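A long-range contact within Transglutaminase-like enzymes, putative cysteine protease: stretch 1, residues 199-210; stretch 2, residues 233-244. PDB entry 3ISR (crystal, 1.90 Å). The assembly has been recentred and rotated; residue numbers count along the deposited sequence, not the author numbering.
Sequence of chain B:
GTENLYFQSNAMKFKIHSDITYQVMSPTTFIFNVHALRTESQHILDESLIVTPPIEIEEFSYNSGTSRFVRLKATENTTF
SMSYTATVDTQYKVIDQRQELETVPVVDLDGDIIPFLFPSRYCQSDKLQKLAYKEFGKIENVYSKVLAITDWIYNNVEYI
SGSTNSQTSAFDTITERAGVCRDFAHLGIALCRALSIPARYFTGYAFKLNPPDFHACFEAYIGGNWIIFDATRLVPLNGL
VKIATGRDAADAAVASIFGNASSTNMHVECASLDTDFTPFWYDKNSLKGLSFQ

Stretch 1 199-210: ARYFTGYAFKLN
Stretch 2, residues 233-244: RLVPLNGLVKIA

Two antiparallel strands, 199-206 and 240-244, pair through backbone hydrogen bonds across a beta bulge, and the loops beside them extend the contact with apolar packing, burying 886 Å² in all. The strand axes approach to 4.4 Å, with 133° between their N-to-C directions.

Tyr205 and Val241 set the register as a hydrogen-bonded pair: Tyr205 N donates to Val241 O at 2.8 Å, and Val241 N to Tyr205 O at 2.9 Å. Phe207 N to Gly239 O, 2.9 Å, carries the ladder past the strand ends. Gly204 faces Lys242 and Ala206 faces Leu240 as non-hydrogen-bonded pairs, CA to CA 4.4 and 4.6 Å. Between Gly204 and Thr203 the register slips by one. Thr203 N donates to Ala244 O (2.9 Å), while Thr203 O receives Ile243 N at 2.8 Å and, weakly, Ala244 N at 3.3 Å. At the bulge Ile243 has phi/psi -100/-59, while its neighbours remain extended. Thr203, chi1 p, also brings OG1 within 3.2 Å of Ala244 N, a weak bond.

Gly204, phi/psi -167/173, permits a close approach: Gly204 CA lies 3.0 Å from Val241 O, and an ideal CB on Gly204 would clash with Val241 O at 2.5 Å.

Thr203, Tyr205, Val241 and Ala244 share one sheet face. Tyr205 (chi1 m, chi2 -92°) sets CE2 3.4 Å from Ile243 CD1 (chi1 m, chi2 t). On the other face, Ala206 CB meets Leu240 CD2 at 3.7 Å and Val235 CG1 at 3.8 Å.

A type II turn, Ala206 to Leu209, with Lys208 at 73/6, then redirects the chain. Leu209 (t, p) places CB 3.7 Å from Val235 CG1. Beyond it, one water accepts from Asn210 N (3.0 Å) and donates to Leu234 O (2.9 Å), bridging the loops.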

# COMPACT_ATOMS: atom_id res chain seq x y z
N ALA B 199 3.53 -15.94 17.78
CA ALA B 199 4.77 -15.16 17.93
C ALA B 199 4.47 -13.82 18.54
O ALA B 199 3.38 -13.29 18.34
CB ALA B 199 5.46 -14.99 16.59
N ARG B 200 5.42 -13.27 19.30
CA ARG B 200 5.19 -11.99 19.93
C ARG B 200 6.45 -11.12 19.88
O ARG B 200 7.56 -11.61 19.67
CB ARG B 200 4.72 -12.18 21.38
CG ARG B 200 5.81 -12.81 22.31
CD ARG B 200 5.26 -13.10 23.71
NE ARG B 200 6.36 -13.43 24.62
CZ ARG B 200 6.21 -13.88 25.86
NH1 ARG B 200 4.99 -14.08 26.37
NH2 ARG B 200 7.28 -14.13 26.60
N TYR B 201 6.25 -9.83 20.08
CA TYR B 201 7.30 -8.84 20.03
C TYR B 201 7.99 -8.73 21.40
O TYR B 201 7.33 -8.77 22.44
CB TYR B 201 6.60 -7.53 19.68
CG TYR B 201 7.47 -6.34 19.38
CD1 TYR B 201 8.12 -6.23 18.16
CD2 TYR B 201 7.54 -5.27 20.28
CE1 TYR B 201 8.87 -5.09 17.84
CE2 TYR B 201 8.30 -4.13 19.98
CZ TYR B 201 8.96 -4.07 18.76
OH TYR B 201 9.70 -2.97 18.41
N PHE B 202 9.32 -8.59 21.38
CA PHE B 202 10.14 -8.53 22.60
C PHE B 202 11.01 -7.27 22.51
O PHE B 202 11.69 -7.06 21.52
CB PHE B 202 11.00 -9.80 22.68
CG PHE B 202 12.00 -9.84 23.85
CD1 PHE B 202 11.79 -10.70 24.92
CD2 PHE B 202 13.13 -9.04 23.85
CE1 PHE B 202 12.71 -10.75 26.00
CE2 PHE B 202 14.06 -9.09 24.91
CZ PHE B 202 13.84 -9.96 25.98
N THR B 203 10.98 -6.43 23.54
CA THR B 203 11.92 -5.30 23.63
C THR B 203 12.80 -5.46 24.85
O THR B 203 12.36 -6.00 25.86
CB THR B 203 11.22 -3.95 23.69
OG1 THR B 203 10.33 -3.90 24.83
CG2 THR B 203 10.40 -3.73 22.42
N GLY B 204 14.03 -4.97 24.78
CA GLY B 204 14.91 -5.07 25.92
C GLY B 204 16.15 -4.22 25.86
O GLY B 204 16.44 -3.57 24.84
N TYR B 205 16.86 -4.21 26.98
CA TYR B 205 18.26 -3.76 27.00
C TYR B 205 19.13 -4.92 26.50
O TYR B 205 18.81 -6.07 26.74
CB TYR B 205 18.64 -3.39 28.43
CG TYR B 205 17.90 -2.18 28.94
CD1 TYR B 205 18.43 -0.90 28.80
CD2 TYR B 205 16.66 -2.30 29.55
CE1 TYR B 205 17.75 0.22 29.25
CE2 TYR B 205 15.97 -1.17 30.02
CZ TYR B 205 16.52 0.08 29.86
OH TYR B 205 15.84 1.20 30.32
N ALA B 206 20.23 -4.62 25.81
CA ALA B 206 21.01 -5.68 25.18
C ALA B 206 22.51 -5.52 25.43
O ALA B 206 23.13 -4.60 24.90
CB ALA B 206 20.74 -5.73 23.68
N PHE B 207 23.07 -6.44 26.23
CA PHE B 207 24.52 -6.47 26.47
C PHE B 207 25.27 -6.67 25.16
O PHE B 207 24.88 -7.49 24.33
CB PHE B 207 24.87 -7.57 27.49
CG PHE B 207 26.35 -7.67 27.80
CD1 PHE B 207 27.11 -6.53 28.10
CD2 PHE B 207 26.99 -8.91 27.80
CE1 PHE B 207 28.48 -6.63 28.39
CE2 PHE B 207 28.37 -9.02 28.08
CZ PHE B 207 29.11 -7.87 28.38
N LYS B 208 26.32 -5.88 24.96
CA LYS B 208 27.22 -6.01 23.81
C LYS B 208 26.61 -5.53 22.48
O LYS B 208 27.25 -5.66 21.43
CB LYS B 208 27.81 -7.43 23.69
N LEU B 209 25.42 -4.95 22.53
CA LEU B 209 24.87 -4.23 21.39
C LEU B 209 25.70 -2.98 21.10
O LEU B 209 25.88 -2.13 21.98
CB LEU B 209 23.42 -3.82 21.62
CG LEU B 209 22.72 -3.02 20.52
CD1 LEU B 209 22.77 -3.73 19.17
CD2 LEU B 209 21.28 -2.71 20.91
N ASN B 210 26.19 -2.89 19.87
CA ASN B 210 26.99 -1.78 19.37
C ASN B 210 26.37 -1.31 18.03
O ASN B 210 26.10 -2.15 17.15
CB ASN B 210 28.44 -2.25 19.17
CG ASN B 210 29.45 -1.12 19.25
OD1 ASN B 210 30.64 -1.33 19.02
ND2 ASN B 210 28.99 0.08 19.57
N ARG B 233 20.90 -10.60 14.24
CA ARG B 233 22.13 -11.21 14.76
C ARG B 233 23.08 -10.23 15.45
O ARG B 233 24.29 -10.47 15.49
CB ARG B 233 22.89 -11.95 13.65
CG ARG B 233 22.15 -13.15 13.12
CD ARG B 233 22.99 -13.84 12.05
NE ARG B 233 22.25 -14.94 11.44
CZ ARG B 233 22.71 -15.68 10.44
NH1 ARG B 233 21.95 -16.65 9.95
NH2 ARG B 233 23.91 -15.45 9.92
N LEU B 234 22.56 -9.13 15.98
CA LEU B 234 23.43 -8.12 16.57
C LEU B 234 23.90 -8.43 17.99
O LEU B 234 24.94 -7.92 18.41
CB LEU B 234 22.77 -6.75 16.55
CG LEU B 234 22.73 -6.04 15.20
CD1 LEU B 234 21.73 -4.92 15.26
CD2 LEU B 234 24.12 -5.50 14.79
N VAL B 235 23.14 -9.23 18.74
CA VAL B 235 23.41 -9.40 20.17
C VAL B 235 23.41 -10.85 20.61
O VAL B 235 22.66 -11.66 20.07
CB VAL B 235 22.42 -8.58 21.03
CG1 VAL B 235 22.33 -7.14 20.54
CG2 VAL B 235 21.02 -9.20 21.03
N PRO B 236 24.24 -11.19 21.62
CA PRO B 236 24.12 -12.53 22.21
C PRO B 236 22.76 -12.65 22.89
O PRO B 236 22.36 -11.73 23.63
CB PRO B 236 25.27 -12.57 23.23
CG PRO B 236 25.50 -11.15 23.61
CD PRO B 236 25.25 -10.37 22.33
N LEU B 237 22.04 -13.74 22.63
CA LEU B 237 20.65 -13.84 23.08
C LEU B 237 20.56 -13.84 24.60
O LEU B 237 19.57 -13.36 25.16
CB LEU B 237 19.96 -15.08 22.50
CG LEU B 237 19.97 -15.18 20.97
CD1 LEU B 237 19.38 -16.50 20.53
CD2 LEU B 237 19.22 -14.00 20.37
N ASN B 238 21.59 -14.34 25.27
CA ASN B 238 21.59 -14.40 26.73
C ASN B 238 22.00 -13.09 27.38
O ASN B 238 22.07 -13.02 28.61
CB ASN B 238 22.45 -15.57 27.25
CG ASN B 238 23.91 -15.52 26.78
OD1 ASN B 238 24.25 -14.87 25.78
ND2 ASN B 238 24.76 -16.25 27.46
N GLY B 239 22.30 -12.08 26.57
CA GLY B 239 22.61 -10.74 27.08
C GLY B 239 21.42 -9.78 27.17
O GLY B 239 21.61 -8.60 27.45
N LEU B 240 20.21 -10.29 26.95
CA LEU B 240 19.00 -9.45 26.95
C LEU B 240 18.33 -9.29 28.30
O LEU B 240 18.15 -10.26 29.04
CB LEU B 240 17.98 -9.99 25.94
CG LEU B 240 18.38 -9.91 24.47
CD1 LEU B 240 17.49 -10.85 23.63
CD2 LEU B 240 18.27 -8.48 23.95
N VAL B 241 17.94 -8.07 28.60
CA VAL B 241 17.13 -7.79 29.78
C VAL B 241 15.78 -7.28 29.29
O VAL B 241 15.72 -6.26 28.59
CB VAL B 241 17.82 -6.76 30.69
CG1 VAL B 241 16.92 -6.40 31.86
CG2 VAL B 241 19.16 -7.33 31.19
N LYS B 242 14.72 -7.99 29.67
CA LYS B 242 13.39 -7.75 29.11
C LYS B 242 12.75 -6.48 29.62
O LYS B 242 12.66 -6.25 30.82
CB LYS B 242 12.45 -8.92 29.41
CG LYS B 242 11.06 -8.74 28.76
CD LYS B 242 10.07 -9.81 29.24
CE LYS B 242 10.37 -11.17 28.62
NZ LYS B 242 9.42 -12.26 29.04
N ILE B 243 12.24 -5.70 28.68
CA ILE B 243 11.40 -4.56 29.01
C ILE B 243 9.95 -4.93 28.81
O ILE B 243 9.15 -4.83 29.75
CB ILE B 243 11.77 -3.33 28.16
CG1 ILE B 243 13.14 -2.81 28.59
CG2 ILE B 243 10.70 -2.23 28.27
CD1 ILE B 243 13.80 -1.94 27.53
N ALA B 244 9.59 -5.32 27.58
CA ALA B 244 8.22 -5.72 27.33
C ALA B 244 8.09 -6.83 26.30
O ALA B 244 9.01 -7.10 25.53
CB ALA B 244 7.38 -4.51 26.87
O HOH W 1 26.06 -5.30 18.09